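Long-range contacts in ORF131 protein (Ralstonia metallidurans, PDB 2WTP), which binds copper, apparently with a change of conformation, and probably takes part in heavy-metal resistance: residues A60-V66 / E79-R84; R99-L105 / V118-R124. All blocks are in the same frame, centred on the assembly; numbering follows the deposited sequence. Where two conformers were deposited one is given.

Contact 1 (A60-V66 / E79-R84)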
ATOM      1  N   ALA A  60       2.127  -1.541 -14.857  1.00  8.10           N
ATOM      2  CA  ALA A  60       2.049  -1.371 -13.399  1.00  7.96           C
ATOM      3  C   ALA A  60       3.401  -1.027 -12.820  1.00  9.49           C
ATOM      4  O   ALA A  60       4.435  -1.554 -13.226  1.00  9.44           O
ATOM      5  CB  ALA A  60       1.554  -2.707 -12.802  1.00  9.35           C
ATOM      6  N   SER A  61       3.364  -0.216 -11.753  1.00  8.76           N
ATOM      7  CA  SER A  61       4.598   0.228 -11.110  1.00  8.25           C
ATOM      8  C   SER A  61       4.957  -0.687  -9.939  1.00  8.44           C
ATOM      9  O   SER A  61       6.057  -0.587  -9.402  1.00  8.55           O
ATOM     10  CB  SER A  61       4.510   1.647 -10.566  1.00  8.73           C
ATOM     11  OG  SER A  61       3.311   1.890  -9.924  1.00 10.81           O
ATOM     12  N   ARG A  62       4.074  -1.585  -9.514  1.00  8.22           N
ATOM     13  CA  ARG A  62       4.396  -2.603  -8.493  1.00  8.60           C
ATOM     14  C   ARG A  62       3.386  -3.761  -8.589  1.00  8.66           C
ATOM     15  O   ARG A  62       2.324  -3.547  -9.200  1.00  8.52           O
ATOM     16  CB  ARG A  62       4.410  -2.054  -7.086  1.00  8.60           C
ATOM     17  CG  ARG A  62       3.049  -1.427  -6.688  1.00  8.61           C
ATOM     18  CD  ARG A  62       2.998  -1.037  -5.150  1.00 10.18           C
ATOM     19  NE  ARG A  62       1.881  -0.118  -4.939  1.00  9.59           N
ATOM     20  CZ  ARG A  62       1.353   0.089  -3.754  1.00 10.20           C
ATOM     21  NH1 ARG A  62       1.701  -0.639  -2.723  1.00  9.71           N
ATOM     22  NH2 ARG A  62       0.444   1.046  -3.654  1.00 10.79           N
ATOM     23  N   ILE A  63       3.713  -4.886  -7.991  1.00  9.04           N
ATOM     24  CA  ILE A  63       2.760  -6.031  -7.932  1.00  9.28           C
ATOM     25  C   ILE A  63       2.541  -6.265  -6.449  1.00 10.91           C
ATOM     26  O   ILE A  63       3.521  -6.424  -5.627  1.00 11.79           O
ATOM     27  CB  ILE A  63       3.409  -7.279  -8.525  1.00  9.73           C
ATOM     28  CG1 ILE A  63       3.659  -7.071  -9.974  1.00 12.78           C
ATOM     29  CG2 ILE A  63       2.467  -8.461  -8.394  1.00 13.31           C
ATOM     30  CD1 ILE A  63       4.511  -8.196 -10.632  1.00 19.54           C
ATOM     31  N   ILE A  64       1.254  -6.236  -6.031  1.00 11.69           N
ATOM     32  CA  ILE A  64       0.913  -6.445  -4.599  1.00 12.17           C
ATOM     33  C   ILE A  64       0.406  -7.901  -4.517  1.00  9.98           C
ATOM     34  O   ILE A  64      -0.511  -8.305  -5.234  1.00 12.23           O
ATOM     35  CB  ILE A  64      -0.219  -5.482  -4.197  1.00 10.43           C
ATOM     36  CG1 ILE A  64       0.325  -4.048  -4.165  1.00 10.16           C
ATOM     37  CG2 ILE A  64      -0.688  -5.828  -2.759  1.00 16.00           C
ATOM     38  CD1 ILE A  64      -0.723  -3.024  -3.825  1.00 16.07           C
ATOM     39  N   ASP A  65       1.021  -8.710  -3.651  1.00 15.81           N
ATOM     40  CA  ASP A  65       0.557 -10.070  -3.400  0.50 16.45           C
ATOM     41  C   ASP A  65      -0.719 -10.020  -2.516  1.00 14.77           C
ATOM     42  O   ASP A  65      -0.762  -9.389  -1.470  1.00 20.91           O
ATOM     43  CB  ASP A  65       1.686 -10.828  -2.632  0.50 23.62           C
ATOM     44  CG  ASP A  65       1.575 -12.333  -2.742  0.50 43.32           C
ATOM     45  OD1 ASP A  65       0.702 -12.825  -3.477  0.50 35.04           O
ATOM     46  OD2 ASP A  65       2.376 -13.029  -2.079  0.50 53.97           O
ATOM     47  N   VAL A  66      -1.766 -10.687  -2.959  1.00 12.65           N
ATOM     48  CA  VAL A  66      -3.020 -10.742  -2.200  1.00 13.65           C
ATOM     49  C   VAL A  66      -3.033 -12.063  -1.398  1.00 16.47           C
ATOM     50  O   VAL A  66      -3.078 -13.131  -1.965  1.00 22.15           O
ATOM     51  CB  VAL A  66      -4.203 -10.669  -3.234  1.00 19.95           C
ATOM     52  CG1 VAL A  66      -5.589 -10.980  -2.563  1.00 23.92           C
ATOM     53  CG2 VAL A  66      -4.234  -9.267  -3.929  1.00 18.97           C
ATOM     54  N   GLU A  79      -2.588   5.757  -9.852  1.00  7.31           N
ATOM     55  CA  GLU A  79      -1.534   4.693  -9.855  1.00  7.26           C
ATOM     56  C   GLU A  79      -1.960   3.462 -10.594  1.00  7.03           C
ATOM     57  O   GLU A  79      -3.193   3.105 -10.535  1.00  7.42           O
ATOM     58  CB  GLU A  79      -1.278   4.328  -8.391  1.00  8.67           C
ATOM     59  CG  GLU A  79       0.030   3.473  -8.110  1.00  9.68           C
ATOM     60  CD  GLU A  79       0.251   3.104  -6.612  1.00 12.59           C
ATOM     61  OE1 GLU A  79      -0.475   3.557  -5.766  1.00 12.94           O
ATOM     62  OE2 GLU A  79       1.165   2.280  -6.371  1.00 14.27           O
ATOM     63  N   THR A  80      -1.059   2.789 -11.301  1.00  8.17           N
ATOM     64  CA  THR A  80      -1.374   1.541 -11.972  1.00  7.72           C
ATOM     65  C   THR A  80      -0.653   0.451 -11.177  1.00  8.51           C
ATOM     66  O   THR A  80       0.556   0.449 -11.019  1.00  9.84           O
ATOM     67  CB  THR A  80      -0.907   1.484 -13.441  1.00 10.30           C
ATOM     68  OG1 THR A  80      -1.578   2.535 -14.153  1.00 10.80           O
ATOM     69  CG2 THR A  80      -1.307   0.135 -14.069  1.00 11.53           C
ATOM     70  N   VAL A  81      -1.448  -0.468 -10.630  1.00  8.72           N
ATOM     71  CA  VAL A  81      -0.977  -1.499  -9.660  1.00  9.02           C
ATOM     72  C   VAL A  81      -1.419  -2.822 -10.150  1.00  8.54           C
ATOM     73  O   VAL A  81      -2.606  -2.982 -10.592  1.00 10.86           O
ATOM     74  CB  VAL A  81      -1.630  -1.241  -8.254  1.00 10.50           C
ATOM     75  CG1 VAL A  81      -1.140  -2.277  -7.281  1.00 13.43           C
ATOM     76  CG2 VAL A  81      -1.244   0.168  -7.733  1.00 11.74           C
ATOM     77  N   ALA A  82      -0.537  -3.801 -10.074  1.00  8.04           N
ATOM     78  CA  ALA A  82      -0.942  -5.171 -10.380  1.00 10.77           C
ATOM     79  C   ALA A  82      -1.104  -5.944  -9.104  1.00  9.45           C
ATOM     80  O   ALA A  82      -0.422  -5.656  -8.071  1.00 12.01           O
ATOM     81  CB  ALA A  82       0.157  -5.830 -11.277  1.00 10.58           C
ATOM     82  N   PHE A  83      -2.133  -6.792  -9.086  1.00  9.19           N
ATOM     83  CA  PHE A  83      -2.416  -7.594  -7.908  1.00  9.49           C
ATOM     84  C   PHE A  83      -2.255  -9.053  -8.266  1.00 10.52           C
ATOM     85  O   PHE A  83      -2.739  -9.491  -9.328  1.00 13.16           O
ATOM     86  CB  PHE A  83      -3.861  -7.342  -7.485  1.00  9.31           C
ATOM     87  CG  PHE A  83      -4.114  -5.922  -6.968  1.00  9.82           C
ATOM     88  CD1 PHE A  83      -3.941  -5.610  -5.633  1.00  8.77           C
ATOM     89  CD2 PHE A  83      -4.426  -4.882  -7.878  1.00  9.88           C
ATOM     90  CE1 PHE A  83      -4.206  -4.276  -5.172  1.00  8.20           C
ATOM     91  CE2 PHE A  83      -4.648  -3.588  -7.453  1.00  8.86           C
ATOM     92  CZ  PHE A  83      -4.519  -3.274  -6.079  1.00  9.89           C
ATOM     93  N   ARG A  84      -1.592  -9.779  -7.412  1.00 10.23           N
ATOM     94  CA  ARG A  84      -1.211 -11.184  -7.678  0.60 10.74           C
ATOM     95  C   ARG A  84      -1.874 -12.125  -6.689  1.00 12.04           C
ATOM     96  O   ARG A  84      -1.799 -11.885  -5.488  1.00 14.21           O
ATOM     97  CB  ARG A  84       0.333 -11.286  -7.573  0.60 15.78           C
ATOM     98  CG  ARG A  84       0.912 -12.734  -7.392  0.60 20.55           C
ATOM     99  CD  ARG A  84       2.531 -12.876  -7.732  0.60 25.24           C
ATOM    100  NE  ARG A  84       2.704 -13.970  -8.767  0.60 19.22           N
ATOM    101  CZ  ARG A  84       3.003 -13.780 -10.030  0.60 25.11           C
ATOM    102  NH1 ARG A  84       3.349 -12.577 -10.434  0.60 26.04           N
ATOM    103  NH2 ARG A  84       3.026 -14.788 -10.904  0.60 29.08           N
TER
HETATM  104  O   HOH W   1       1.702   3.800 -11.333  1.00 11.97           O
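Glu-79 OE2 is gripped side-on by Arg-62: NE lies 2.9 Å from OE2, and NH2 reaches the same oxygen from the same face of the carboxylate. Both come to its syn side, and the two flat groups are only 10° apart, although the side chains cross at about a right angle. Glu-79 has its CG anti to the backbone N (chi1 -166°) and an extended chain, which carries the carboxylate out to the arginine. The same OE2 is also hydrogen-bonded to Tyr-72 OH of the second subunit, which places the salt bridge in the subunit interface; within the chain, Arg-62 NH2 also binds Asn-74 O. A methyl of Ile-64, CD1, rests over one face of the guanidinium, near its rim, and touches Val-81 CG1 at 3.6 Å.

Strand 63-65 runs parallel to strand 80-84 as the outermost strand, within this chain, of a four-stranded mixed sheet. Ile-64 N donates to Ala-82 O at 2.7 Å and Ile-64 O accepts from Arg-84 N at 2.8 Å, so one residue binds on both sides of Phe-83. On the Ile-64 face, Phe-83 lies alongside it, with CE1 3.9 Å from CD1 of Ile-64, and Val-66 CG2 comes to the ring edge. On the other face, Ile-63 CG2 packs against Arg-84 CB at 3.6 Å, and Ala-60 CB meets Ala-82 CB.

Contact 2 (R99-L105 / V118-R124). With MG (magnesium ion), chain F; CU (copper (II) ion), chain O.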
ATOM      1  N   ARG A  99     -11.545  13.249  -3.085  1.00 11.21           N
ATOM      2  CA  ARG A  99     -11.229  13.041  -1.690  1.00 10.74           C
ATOM      3  C   ARG A  99     -10.794  11.608  -1.537  1.00  9.75           C
ATOM      4  O   ARG A  99     -11.079  10.734  -2.393  1.00  9.61           O
ATOM      5  CB  ARG A  99     -12.423  13.314  -0.761  1.00 14.41           C
ATOM      6  CG  ARG A  99     -13.549  12.501  -1.034  1.00 17.05           C
ATOM      7  CD  ARG A  99     -14.772  12.852  -0.081  1.00 25.44           C
ATOM      8  NE  ARG A  99     -15.279  14.212  -0.268  1.00 41.83           N
ATOM      9  CZ  ARG A  99     -16.208  14.543  -1.169  1.00 51.30           C
ATOM     10  NH1 ARG A  99     -16.721  13.617  -1.969  1.00 50.36           N
ATOM     11  NH2 ARG A  99     -16.605  15.799  -1.296  1.00 56.98           N
ATOM     12  N   ASP A 100     -10.129  11.312  -0.419  1.00  9.29           N
ATOM     13  CA  ASP A 100      -9.767   9.903  -0.154  1.00  8.54           C
ATOM     14  C   ASP A 100     -10.997   9.007  -0.157  1.00  8.43           C
ATOM     15  O   ASP A 100     -12.119   9.452   0.333  1.00 10.59           O
ATOM     16  CB  ASP A 100      -9.151   9.738   1.246  1.00 12.50           C
ATOM     17  CG  ASP A 100      -7.852  10.441   1.414  1.00 13.38           C
ATOM     18  OD1 ASP A 100      -7.288  11.146   0.533  1.00 11.27           O
ATOM     19  OD2 ASP A 100      -7.225  10.246   2.477  1.00 16.49           O
ATOM     20  N   THR A 101     -10.873   7.817  -0.732  1.00  8.21           N
ATOM     21  CA  THR A 101     -12.021   6.930  -0.760  1.00  8.58           C
ATOM     22  C   THR A 101     -11.518   5.500  -0.793  1.00 11.39           C
ATOM     23  O   THR A 101     -10.346   5.271  -1.101  1.00 13.64           O
ATOM     24  CB  THR A 101     -12.870   7.300  -1.983  1.00 10.41           C
ATOM     25  OG1 THR A 101     -14.079   6.573  -2.015  1.00 11.49           O
ATOM     26  CG2 THR A 101     -12.172   6.941  -3.306  1.00 13.66           C
ATOM     27  N   SER A 102     -12.330   4.552  -0.494  1.00  8.50           N
ATOM     28  CA  SER A 102     -11.934   3.193  -0.628  1.00  8.45           C
ATOM     29  C   SER A 102     -12.896   2.334  -1.420  1.00  8.28           C
ATOM     30  O   SER A 102     -14.083   2.713  -1.630  1.00  8.21           O
ATOM     31  CB  SER A 102     -11.749   2.544   0.763  1.00  8.80           C
ATOM     32  OG  SER A 102     -13.007   2.265   1.429  1.00  9.72           O
ATOM     33  N   VAL A 103     -12.401   1.184  -1.909  1.00  8.16           N
ATOM     34  CA  VAL A 103     -13.267   0.241  -2.621  1.00  8.01           C
ATOM     35  C   VAL A 103     -12.837  -1.162  -2.327  1.00  8.38           C
ATOM     36  O   VAL A 103     -11.626  -1.394  -2.120  1.00  8.38           O
ATOM     37  CB  VAL A 103     -13.269   0.589  -4.162  1.00  9.15           C
ATOM     38  CG1 VAL A 103     -11.886   0.445  -4.780  1.00 10.05           C
ATOM     39  CG2 VAL A 103     -14.312  -0.304  -4.899  1.00 10.07           C
ATOM     40  N   ASP A 104     -13.760  -2.127  -2.388  1.00  8.26           N
ATOM     41  CA  ASP A 104     -13.307  -3.517  -2.203  1.00  8.38           C
ATOM     42  C   ASP A 104     -12.624  -4.036  -3.423  1.00  8.10           C
ATOM     43  O   ASP A 104     -13.227  -3.973  -4.506  1.00  8.15           O
ATOM     44  CB  ASP A 104     -14.524  -4.415  -1.837  1.00 10.95           C
ATOM     45  CG  ASP A 104     -14.048  -5.766  -1.216  1.00 15.91           C
ATOM     46  OD1 ASP A 104     -13.513  -6.608  -1.931  1.00 14.51           O
ATOM     47  OD2 ASP A 104     -14.136  -5.938  -0.000  1.00 17.29           O
ATOM     48  N   LEU A 105     -11.441  -4.660  -3.291  1.00  8.23           N
ATOM     49  CA  LEU A 105     -10.720  -5.135  -4.475  1.00  8.21           C
ATOM     50  C   LEU A 105     -11.574  -6.217  -5.151  1.00 10.80           C
ATOM     51  O   LEU A 105     -11.410  -6.462  -6.360  1.00 11.17           O
ATOM     52  CB  LEU A 105      -9.403  -5.742  -3.966  1.00  8.75           C
ATOM     53  CG  LEU A 105      -8.386  -6.158  -5.075  1.00  9.58           C
ATOM     54  CD1 LEU A 105      -7.927  -4.957  -5.877  1.00  8.88           C
ATOM     55  CD2 LEU A 105      -7.198  -6.977  -4.421  1.00 11.00           C
ATOM     56  N   VAL A 118     -10.483  -7.444   0.644  1.00 12.02           N
ATOM     57  CA  VAL A 118      -9.326  -6.592   0.731  1.00 10.92           C
ATOM     58  C   VAL A 118      -9.781  -5.179   0.324  1.00  9.92           C
ATOM     59  O   VAL A 118     -10.357  -5.034  -0.805  1.00 14.30           O
ATOM     60  CB  VAL A 118      -8.273  -7.040  -0.219  1.00 13.20           C
ATOM     61  CG1 VAL A 118      -7.042  -6.085  -0.131  1.00 16.73           C
ATOM     62  CG2 VAL A 118      -7.824  -8.494   0.150  1.00 15.91           C
ATOM     63  N   ARG A 119      -9.610  -4.182   1.130  1.00  8.89           N
ATOM     64  CA  ARG A 119     -10.082  -2.826   0.810  1.00  8.92           C
ATOM     65  C   ARG A 119      -8.926  -2.026   0.275  1.00 10.04           C
ATOM     66  O   ARG A 119      -7.826  -2.053   0.831  1.00 11.25           O
ATOM     67  CB  ARG A 119     -10.678  -2.205   2.041  1.00 16.83           C
ATOM     68  CG  ARG A 119     -11.490  -0.981   1.661  1.00 31.56           C
ATOM     69  CD  ARG A 119     -12.669  -0.688   2.615  1.00 26.59           C
ATOM     70  NE  ARG A 119     -13.739  -1.529   2.219  1.00 18.79           N
ATOM     71  CZ  ARG A 119     -14.659  -1.190   1.290  1.00 10.93           C
ATOM     72  NH1 ARG A 119     -15.520  -2.138   0.972  1.00 12.79           N
ATOM     73  NH2 ARG A 119     -14.683  -0.014   0.684  1.00 12.17           N
ATOM     74  N   VAL A 120      -9.136  -1.367  -0.852  1.00  8.58           N
ATOM     75  CA  VAL A 120      -8.093  -0.460  -1.389  1.00  8.41           C
ATOM     76  C   VAL A 120      -8.406   0.963  -0.976  1.00  8.37           C
ATOM     77  O   VAL A 120      -9.492   1.476  -1.254  1.00  9.31           O
ATOM     78  CB  VAL A 120      -8.118  -0.517  -2.917  1.00  9.19           C
ATOM     79  CG1 VAL A 120      -6.933   0.333  -3.470  1.00  9.88           C
ATOM     80  CG2 VAL A 120      -7.926  -1.990  -3.341  1.00 11.01           C
ATOM     81  N   TYR A 121      -7.479   1.609  -0.264  1.00  8.82           N
ATOM     82  CA  TYR A 121      -7.640   3.005   0.155  1.00  8.64           C
ATOM     83  C   TYR A 121      -6.979   3.857  -0.916  1.00  8.89           C
ATOM     84  O   TYR A 121      -5.752   3.756  -1.084  1.00  9.31           O
ATOM     85  CB  TYR A 121      -6.934   3.136   1.515  1.00  9.63           C
ATOM     86  CG  TYR A 121      -7.228   4.454   2.160  1.00  9.74           C
ATOM     87  CD1 TYR A 121      -8.064   4.520   3.266  1.00  9.43           C
ATOM     88  CD2 TYR A 121      -6.628   5.633   1.678  1.00 11.33           C
ATOM     89  CE1 TYR A 121      -8.347   5.739   3.848  1.00 12.35           C
ATOM     90  CE2 TYR A 121      -6.899   6.922   2.315  1.00 11.24           C
ATOM     91  CZ  TYR A 121      -7.809   6.882   3.378  1.00  9.89           C
ATOM     92  OH  TYR A 121      -8.055   8.096   3.999  1.00 14.42           O
ATOM     93  N   ILE A 122      -7.717   4.724  -1.561  1.00  8.48           N
ATOM     94  CA  ILE A 122      -7.246   5.534  -2.703  1.00  9.39           C
ATOM     95  C   ILE A 122      -7.063   6.975  -2.207  1.00  8.90           C
ATOM     96  O   ILE A 122      -7.997   7.627  -1.741  1.00  9.50           O
ATOM     97  CB  ILE A 122      -8.261   5.527  -3.912  1.00  7.46           C
ATOM     98  CG1 ILE A 122      -8.530   4.070  -4.342  1.00  7.22           C
ATOM     99  CG2 ILE A 122      -7.558   6.317  -5.001  1.00  8.11           C
ATOM    100  CD1 ILE A 122      -9.867   3.923  -5.160  1.00  8.67           C
ATOM    101  N   ASP A 123      -5.827   7.468  -2.199  1.00  9.05           N
ATOM    102  CA  ASP A 123      -5.567   8.827  -1.775  1.00  9.59           C
ATOM    103  C   ASP A 123      -6.052   9.822  -2.825  1.00  8.58           C
ATOM    104  O   ASP A 123      -6.088   9.558  -4.021  1.00  9.56           O
ATOM    105  CB  ASP A 123      -4.062   8.950  -1.688  1.00 11.72           C
ATOM    106  CG  ASP A 123      -3.581  10.266  -1.168  1.00 18.29           C
ATOM    107  OD1 ASP A 123      -4.145  10.759  -0.195  1.00 16.19           O
ATOM    108  OD2 ASP A 123      -2.560  10.723  -1.662  1.00 19.08           O
ATOM    109  N   ARG A 124      -6.477  10.985  -2.339  1.00  9.07           N
ATOM    110  CA  ARG A 124      -6.983  12.131  -3.117  0.50  8.69           C
ATOM    111  C   ARG A 124      -6.005  12.498  -4.201  1.00  9.44           C
ATOM    112  O   ARG A 124      -4.775  12.470  -4.000  1.00  9.87           O
ATOM    113  CB  ARG A 124      -7.212  13.274  -2.109  0.50 12.87           C
ATOM    114  CG  ARG A 124      -7.486  14.618  -2.680  0.50 28.36           C
ATOM    115  CD  ARG A 124      -7.935  15.537  -1.560  0.50 25.59           C
ATOM    116  NE  ARG A 124      -7.598  16.925  -1.836  0.50 49.46           N
ATOM    117  CZ  ARG A 124      -7.608  17.449  -3.052  0.50 48.68           C
ATOM    118  NH1 ARG A 124      -7.968  16.691  -4.089  0.50 41.54           N
ATOM    119  NH2 ARG A 124      -7.288  18.728  -3.228  0.50 42.53           N
TER
HETATM  120 MG    MG F1110      -3.689  11.634   1.710  0.70 15.21          MG
HETATM  121 CU    CU O1108      -1.828  12.497  -0.827  0.65 13.32          CU
HETATM  122  O   HOH W   2      -5.418  12.676   1.579  0.85 18.86           O
HETATM  123  O   HOH W   3      -4.535  10.005   2.497  0.85 16.82           O
HETATM  124  O   HOH W   4     -15.671  -4.917   1.894  1.00 18.45           O
HETATM  125  O   HOH W   5      -5.624  11.490   3.357  0.85 22.44           O
HETATM  126  O   HOH W   6      -2.721  13.616   1.475  1.00 29.81           O
HETATM  127  O   HOH W   7      -3.072  11.999   3.801  0.85 26.14           O
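Asp-100 and Asp-123 bring two carboxylates side by side, OD1 to OD1 at 3.2 Å, next to a magnesium ion that only Asp-123 OD1 of the pair binds directly. Asp-100 works from the second shell: two of the magnesium's waters donate to it, one to OD1 and one to OD2. Its position is fixed from the protein side as well, because Tyr-121 OH donates to Asp-100 OD2 at 2.8 Å and Arg-124 N to Asp-100 OD1 at 3.0 Å, both on the anti side. The tyrosine meets OD2 in the plane of its ring, with carboxylate and ring 77° apart.

Farther along, the chain of Arg-119 bends at chi3 (-82°) and swings its guanidinium across to strand 101-104. NH2 donates to Ser-102 OG at 2.9 Å in the guanidinium plane, and one face lies over the peptide joining Val-103 to Asp-104. A water bridges NH1 of Arg-119 to Asp-104 OD2; Asp-104 OD1 meanwhile caps Gly-106 N at the start of helix 105-108. On the reverse face, Val-103 CG1 touches Ile-122 CD1 at 4.0 Å, and Leu-105 CD1 packs on Val-120 CG2.

Strands 101-104 and 119-123 form an antiparallel pair in a three-stranded sheet, ending in a metal site where Asp-123 OD2 binds copper(II) at 2.1 Å and Asp-123 of the second subunit binds it too.

How the contacts relate
Both segments of contact 1 precede those of contact 2 along the chain, and the centres lie about 14 Å apart. Each contact has its own β-sheet: 60-66 with 79-84 forms one border of the four-stranded mixed sheet, 99-105 with 118-124 part of the three-stranded one. Between the sheets, Val-120 and Ile-122 touch Phe-94 of strand 88-94. The contacts themselves meet where Leu-105 CD2, at the start of helix 105-108, packs 3.7 Å from Phe-83 CD1 and also against Val-66. Strand 72-76 lies between the segments of contact 1 in sequence yet pairs with strand 119-123, tying the two sheets together. Both contacts reach the second subunit, contact 1 through Tyr-72, contact 2 through the shared copper.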